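Local atomic coordinates of uncharacterized protein (Methanothermobacter thermautotrophicus, PDB entry 1IHN), a protein that is of unknown function, belonging to a family of uncharacterised proteins with a small fold of helices and a mixed beta sheet. Residues Tyr19-Val27 with Arg104-Thr112. Numbering follows the deposited sequence.
Sequences YRSDIVVHV and RVAAIIHVT
Asp22 and His110 meet just past the end of a pair of antiparallel strands, where the carboxylate ties together two segments as they turn away from the sheet. OD2 of Asp22 accepts from ND1 of His110 at 2.5 Å through its syn lone pair, close to the plane of the imidazole, while the carboxylate itself stands almost perpendicular to that ring (89°). The other oxygen, OD1, takes the backbone N of Val111 at 3.0 Å, from well above the carboxylate plane. With CG of Asp22 beside its own backbone N (chi1 -73°), both oxygens reach across to 104-112. Arg34 forms a salt bridge to the same OD2, which probably balances much of the buried carboxylate's charge. An asparagine at Asp22 would probably weaken the grip on His110 and leave Arg34 without its mate.

Next to this site the strands 23-25 and 105-109 run antiparallel in a mixed five-stranded sheet, with 105-109 in the middle. Ile23 and Ile109 exchange two backbone bonds, the shorter from Ile109 N to Ile23 O (2.8 Å); Val25 and Ala107 exchange two more, with Val25 N 2.6 Å from Ala107 O. Between them Val24 faces Ile108 as a non-hydrogen-bonded pair, both side chains packing on Leu57 of helix 52-58.

Toward Arg104 the direct ladder gives way to water. One water bridges His26 O and Val105 O; a second accepts from Val105 N, 2.9 Å away, and also lies within bonding distance of Val27 O. Val27 CG1 sits over the centre of the Arg104 guanidinium, 3.5 Å from CZ, while NE and NH2 of that group bond to the carbonyls of Lys61 and Glu60. The chemistry thus implies a pairing tied by a carboxylate's hydrogen bonds at one end and bridged by water at the other.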
ATOM      1  N   TYR A  19      -8.360   4.346   8.400  1.00 33.31           N
ATOM      2  CA  TYR A  19      -6.978   4.744   8.637  1.00 31.48           C
ATOM      3  C   TYR A  19      -6.768   6.070   7.927  1.00 29.79           C
ATOM      4  O   TYR A  19      -7.020   6.183   6.729  1.00 31.12           O
ATOM      5  CB  TYR A  19      -6.005   3.694   8.094  1.00 29.88           C
ATOM      6  CG  TYR A  19      -6.079   2.375   8.830  1.00 31.52           C
ATOM      7  CD1 TYR A  19      -7.004   1.399   8.461  1.00 25.39           C
ATOM      8  CD2 TYR A  19      -5.242   2.116   9.922  1.00 30.37           C
ATOM      9  CE1 TYR A  19      -7.097   0.200   9.156  1.00 28.52           C
ATOM     10  CE2 TYR A  19      -5.330   0.919  10.624  1.00 30.95           C
ATOM     11  CZ  TYR A  19      -6.258  -0.035  10.237  1.00 28.98           C
ATOM     12  OH  TYR A  19      -6.344  -1.224  10.925  1.00 31.75           O
ATOM     13  N   ARG A  20      -6.328   7.078   8.666  1.00 31.16           N
ATOM     14  CA  ARG A  20      -6.110   8.394   8.082  1.00 33.13           C
ATOM     15  C   ARG A  20      -4.629   8.692   7.900  1.00 35.25           C
ATOM     16  O   ARG A  20      -4.223   9.843   7.769  1.00 37.81           O
ATOM     17  CB  ARG A  20      -6.767   9.467   8.952  1.00 35.91           C
ATOM     18  CG  ARG A  20      -8.282   9.323   9.063  1.00 42.09           C
ATOM     19  CD  ARG A  20      -8.874  10.425   9.925  1.00 53.61           C
ATOM     20  NE  ARG A  20     -10.327  10.333  10.022  1.00 64.21           N
ATOM     21  CZ  ARG A  20     -11.079  11.131  10.776  1.00 70.17           C
ATOM     22  NH1 ARG A  20     -10.515  12.086  11.506  1.00 71.73           N
ATOM     23  NH2 ARG A  20     -12.394  10.975  10.802  1.00 70.75           N
ATOM     24  N   SER A  21      -3.828   7.635   7.899  1.00 36.86           N
ATOM     25  CA  SER A  21      -2.392   7.749   7.708  1.00 36.55           C
ATOM     26  C   SER A  21      -1.994   6.616   6.771  1.00 31.99           C
ATOM     27  O   SER A  21      -2.783   5.700   6.548  1.00 29.96           O
ATOM     28  CB  SER A  21      -1.672   7.618   9.051  1.00 41.67           C
ATOM     29  OG  SER A  21      -2.069   6.433   9.720  1.00 56.16           O
ATOM     30  N   ASP A  22      -0.789   6.673   6.212  1.00 29.26           N
ATOM     31  CA  ASP A  22      -0.338   5.622   5.301  1.00 28.07           C
ATOM     32  C   ASP A  22      -0.209   4.284   6.021  1.00 28.46           C
ATOM     33  O   ASP A  22       0.259   4.224   7.154  1.00 27.14           O
ATOM     34  CB  ASP A  22       1.003   6.002   4.678  1.00 28.19           C
ATOM     35  CG  ASP A  22       0.872   7.099   3.640  1.00 31.26           C
ATOM     36  OD1 ASP A  22      -0.194   7.748   3.588  1.00 35.27           O
ATOM     37  OD2 ASP A  22       1.841   7.317   2.883  1.00 27.63           O
ATOM     38  N   ILE A  23      -0.617   3.208   5.357  1.00 26.61           N
ATOM     39  CA  ILE A  23      -0.551   1.894   5.974  1.00 25.14           C
ATOM     40  C   ILE A  23      -0.006   0.802   5.078  1.00 24.41           C
ATOM     41  O   ILE A  23       0.055   0.934   3.851  1.00 21.57           O
ATOM     42  CB  ILE A  23      -1.947   1.417   6.459  1.00 19.10           C
ATOM     43  CG1 ILE A  23      -2.907   1.320   5.269  1.00 25.52           C
ATOM     44  CG2 ILE A  23      -2.500   2.382   7.513  1.00 20.00           C
ATOM     45  CD1 ILE A  23      -4.254   0.672   5.592  1.00 25.53           C
ATOM     46  N   VAL A  24       0.383  -0.284   5.729  1.00 22.60           N
ATOM     47  CA  VAL A  24       0.891  -1.471   5.068  1.00 24.34           C
ATOM     48  C   VAL A  24      -0.103  -2.589   5.400  1.00 29.30           C
ATOM     49  O   VAL A  24      -0.377  -2.854   6.575  1.00 20.73           O
ATOM     50  CB  VAL A  24       2.273  -1.884   5.623  1.00 26.42           C
ATOM     51  CG1 VAL A  24       2.707  -3.214   5.006  1.00 20.78           C
ATOM     52  CG2 VAL A  24       3.301  -0.793   5.338  1.00 23.12           C
ATOM     53  N   VAL A  25      -0.660  -3.217   4.370  1.00 30.72           N
ATOM     54  CA  VAL A  25      -1.581  -4.326   4.578  1.00 30.79           C
ATOM     55  C   VAL A  25      -0.798  -5.616   4.308  1.00 29.31           C
ATOM     56  O   VAL A  25      -0.318  -5.854   3.197  1.00 25.70           O
ATOM     57  CB  VAL A  25      -2.807  -4.227   3.640  1.00 31.34           C
ATOM     58  CG1 VAL A  25      -3.735  -5.410   3.866  1.00 24.09           C
ATOM     59  CG2 VAL A  25      -3.561  -2.933   3.915  1.00 33.02           C
ATOM     60  N   HIS A  26      -0.658  -6.431   5.346  1.00 26.25           N
ATOM     61  CA  HIS A  26       0.076  -7.685   5.267  1.00 21.89           C
ATOM     62  C   HIS A  26      -0.764  -8.822   4.673  1.00 25.14           C
ATOM     63  O   HIS A  26      -1.993  -8.759   4.648  1.00 25.55           O
ATOM     64  CB  HIS A  26       0.578  -8.039   6.669  1.00 21.29           C
ATOM     65  CG  HIS A  26       1.485  -6.998   7.252  1.00 18.57           C
ATOM     66  ND1 HIS A  26       2.851  -7.013   7.069  1.00 18.71           N
ATOM     67  CD2 HIS A  26       1.212  -5.860   7.935  1.00 27.10           C
ATOM     68  CE1 HIS A  26       3.380  -5.930   7.608  1.00 24.62           C
ATOM     69  NE2 HIS A  26       2.407  -5.211   8.139  1.00 22.37           N
ATOM     70  N   VAL A  27      -0.088  -9.858   4.191  1.00 25.78           N
ATOM     71  CA  VAL A  27      -0.753 -11.002   3.579  1.00 31.37           C
ATOM     72  C   VAL A  27      -1.852 -11.611   4.444  1.00 32.46           C
ATOM     73  O   VAL A  27      -2.887 -12.032   3.930  1.00 33.95           O
ATOM     74  CB  VAL A  27       0.278 -12.099   3.228  1.00 40.63           C
ATOM     75  CG1 VAL A  27      -0.429 -13.396   2.857  1.00 44.98           C
ATOM     76  CG2 VAL A  27       1.149 -11.628   2.070  1.00 37.48           C
ATOM     77  N   ARG A 104      -2.607 -14.351  -2.320  1.00 41.83           N
ATOM     78  CA  ARG A 104      -1.824 -13.848  -1.189  1.00 42.39           C
ATOM     79  C   ARG A 104      -1.418 -12.444  -1.618  1.00 39.95           C
ATOM     80  O   ARG A 104      -0.421 -12.268  -2.322  1.00 35.36           O
ATOM     81  CB  ARG A 104      -0.560 -14.685  -0.962  1.00 41.00           C
ATOM     82  CG  ARG A 104      -0.790 -16.050  -0.341  1.00 50.26           C
ATOM     83  CD  ARG A 104       0.514 -16.841  -0.239  1.00 49.31           C
ATOM     84  NE  ARG A 104       1.433 -16.335   0.781  1.00 50.09           N
ATOM     85  CZ  ARG A 104       1.234 -16.437   2.093  1.00 49.76           C
ATOM     86  NH1 ARG A 104       0.141 -17.024   2.561  1.00 56.64           N
ATOM     87  NH2 ARG A 104       2.138 -15.969   2.942  1.00 44.33           N
ATOM     88  N   VAL A 105      -2.202 -11.454  -1.210  1.00 39.28           N
ATOM     89  CA  VAL A 105      -1.930 -10.072  -1.582  1.00 36.54           C
ATOM     90  C   VAL A 105      -1.531  -9.209  -0.393  1.00 32.85           C
ATOM     91  O   VAL A 105      -2.011  -9.398   0.721  1.00 29.13           O
ATOM     92  CB  VAL A 105      -3.165  -9.424  -2.251  1.00 40.08           C
ATOM     93  CG1 VAL A 105      -2.775  -8.100  -2.904  1.00 33.12           C
ATOM     94  CG2 VAL A 105      -3.762 -10.373  -3.266  1.00 42.96           C
ATOM     95  N   ALA A 106      -0.643  -8.258  -0.652  1.00 36.49           N
ATOM     96  CA  ALA A 106      -0.171  -7.327   0.355  1.00 34.27           C
ATOM     97  C   ALA A 106      -0.165  -5.958  -0.312  1.00 32.83           C
ATOM     98  O   ALA A 106      -0.097  -5.861  -1.539  1.00 30.07           O
ATOM     99  CB  ALA A 106       1.228  -7.704   0.808  1.00 31.94           C
ATOM    100  N   ALA A 107      -0.235  -4.900   0.484  1.00 28.62           N
ATOM    101  CA  ALA A 107      -0.242  -3.565  -0.087  1.00 27.48           C
ATOM    102  C   ALA A 107       0.335  -2.494   0.819  1.00 25.79           C
ATOM    103  O   ALA A 107       0.426  -2.660   2.035  1.00 28.73           O
ATOM    104  CB  ALA A 107      -1.672  -3.181  -0.487  1.00 23.23           C
ATOM    105  N   ILE A 108       0.750  -1.402   0.192  1.00 22.16           N
ATOM    106  CA  ILE A 108       1.266  -0.239   0.890  1.00 21.90           C
ATOM    107  C   ILE A 108       0.421   0.865   0.274  1.00 25.81           C
ATOM    108  O   ILE A 108       0.466   1.093  -0.935  1.00 24.22           O
ATOM    109  CB  ILE A 108       2.761   0.022   0.596  1.00 24.08           C
ATOM    110  CG1 ILE A 108       3.605  -1.161   1.081  1.00 19.33           C
ATOM    111  CG2 ILE A 108       3.191   1.312   1.279  1.00 16.28           C
ATOM    112  CD1 ILE A 108       5.107  -0.961   0.955  1.00 32.57           C
ATOM    113  N   ILE A 109      -0.367   1.525   1.112  1.00 25.48           N
ATOM    114  CA  ILE A 109      -1.266   2.573   0.669  1.00 28.29           C
ATOM    115  C   ILE A 109      -0.881   3.963   1.148  1.00 27.18           C
ATOM    116  O   ILE A 109      -0.602   4.170   2.328  1.00 29.16           O
ATOM    117  CB  ILE A 109      -2.703   2.294   1.163  1.00 32.45           C
ATOM    118  CG1 ILE A 109      -3.161   0.904   0.702  1.00 21.91           C
ATOM    119  CG2 ILE A 109      -3.638   3.404   0.694  1.00 28.55           C
ATOM    120  CD1 ILE A 109      -3.366   0.766  -0.794  1.00 28.27           C
ATOM    121  N   HIS A 110      -0.884   4.910   0.216  1.00 29.75           N
ATOM    122  CA  HIS A 110      -0.587   6.309   0.513  1.00 32.54           C
ATOM    123  C   HIS A 110      -1.951   6.998   0.447  1.00 35.80           C
ATOM    124  O   HIS A 110      -2.607   6.982  -0.597  1.00 33.34           O
ATOM    125  CB  HIS A 110       0.365   6.875  -0.546  1.00 34.85           C
ATOM    126  CG  HIS A 110       0.750   8.305  -0.323  1.00 40.26           C
ATOM    127  ND1 HIS A 110       1.245   8.767   0.876  1.00 35.34           N
ATOM    128  CD2 HIS A 110       0.761   9.364  -1.168  1.00 40.95           C
ATOM    129  CE1 HIS A 110       1.547  10.049   0.761  1.00 33.83           C
ATOM    130  NE2 HIS A 110       1.263  10.436  -0.468  1.00 40.55           N
ATOM    131  N   VAL A 111      -2.383   7.591   1.557  1.00 36.20           N
ATOM    132  CA  VAL A 111      -3.696   8.238   1.601  1.00 44.56           C
ATOM    133  C   VAL A 111      -3.813   9.673   1.088  1.00 47.55           C
ATOM    134  O   VAL A 111      -4.923  10.169   0.909  1.00 50.55           O
ATOM    135  CB  VAL A 111      -4.287   8.194   3.029  1.00 44.41           C
ATOM    136  CG1 VAL A 111      -4.627   6.760   3.395  1.00 42.49           C
ATOM    137  CG2 VAL A 111      -3.296   8.787   4.028  1.00 40.42           C
ATOM    138  N   THR A 112      -2.688  10.342   0.856  1.00 50.45           N
ATOM    139  CA  THR A 112      -2.716  11.715   0.358  1.00 49.83           C
ATOM    140  C   THR A 112      -2.047  11.792  -1.010  1.00 54.16           C
ATOM    141  O   THR A 112      -1.814  10.768  -1.651  1.00 55.60           O
ATOM    142  CB  THR A 112      -1.986  12.683   1.317  1.00 42.21           C
ATOM    143  OG1 THR A 112      -0.625  12.265   1.476  1.00 42.47           O
ATOM    144  CG2 THR A 112      -2.665  12.708   2.675  1.00 37.84           C
TER
HETATM  145  O   HOH W   1      -3.832  -9.381   2.557  1.00 38.58           O
HETATM  146  O   HOH W   2      -3.728 -12.140   1.103  1.00 39.05           O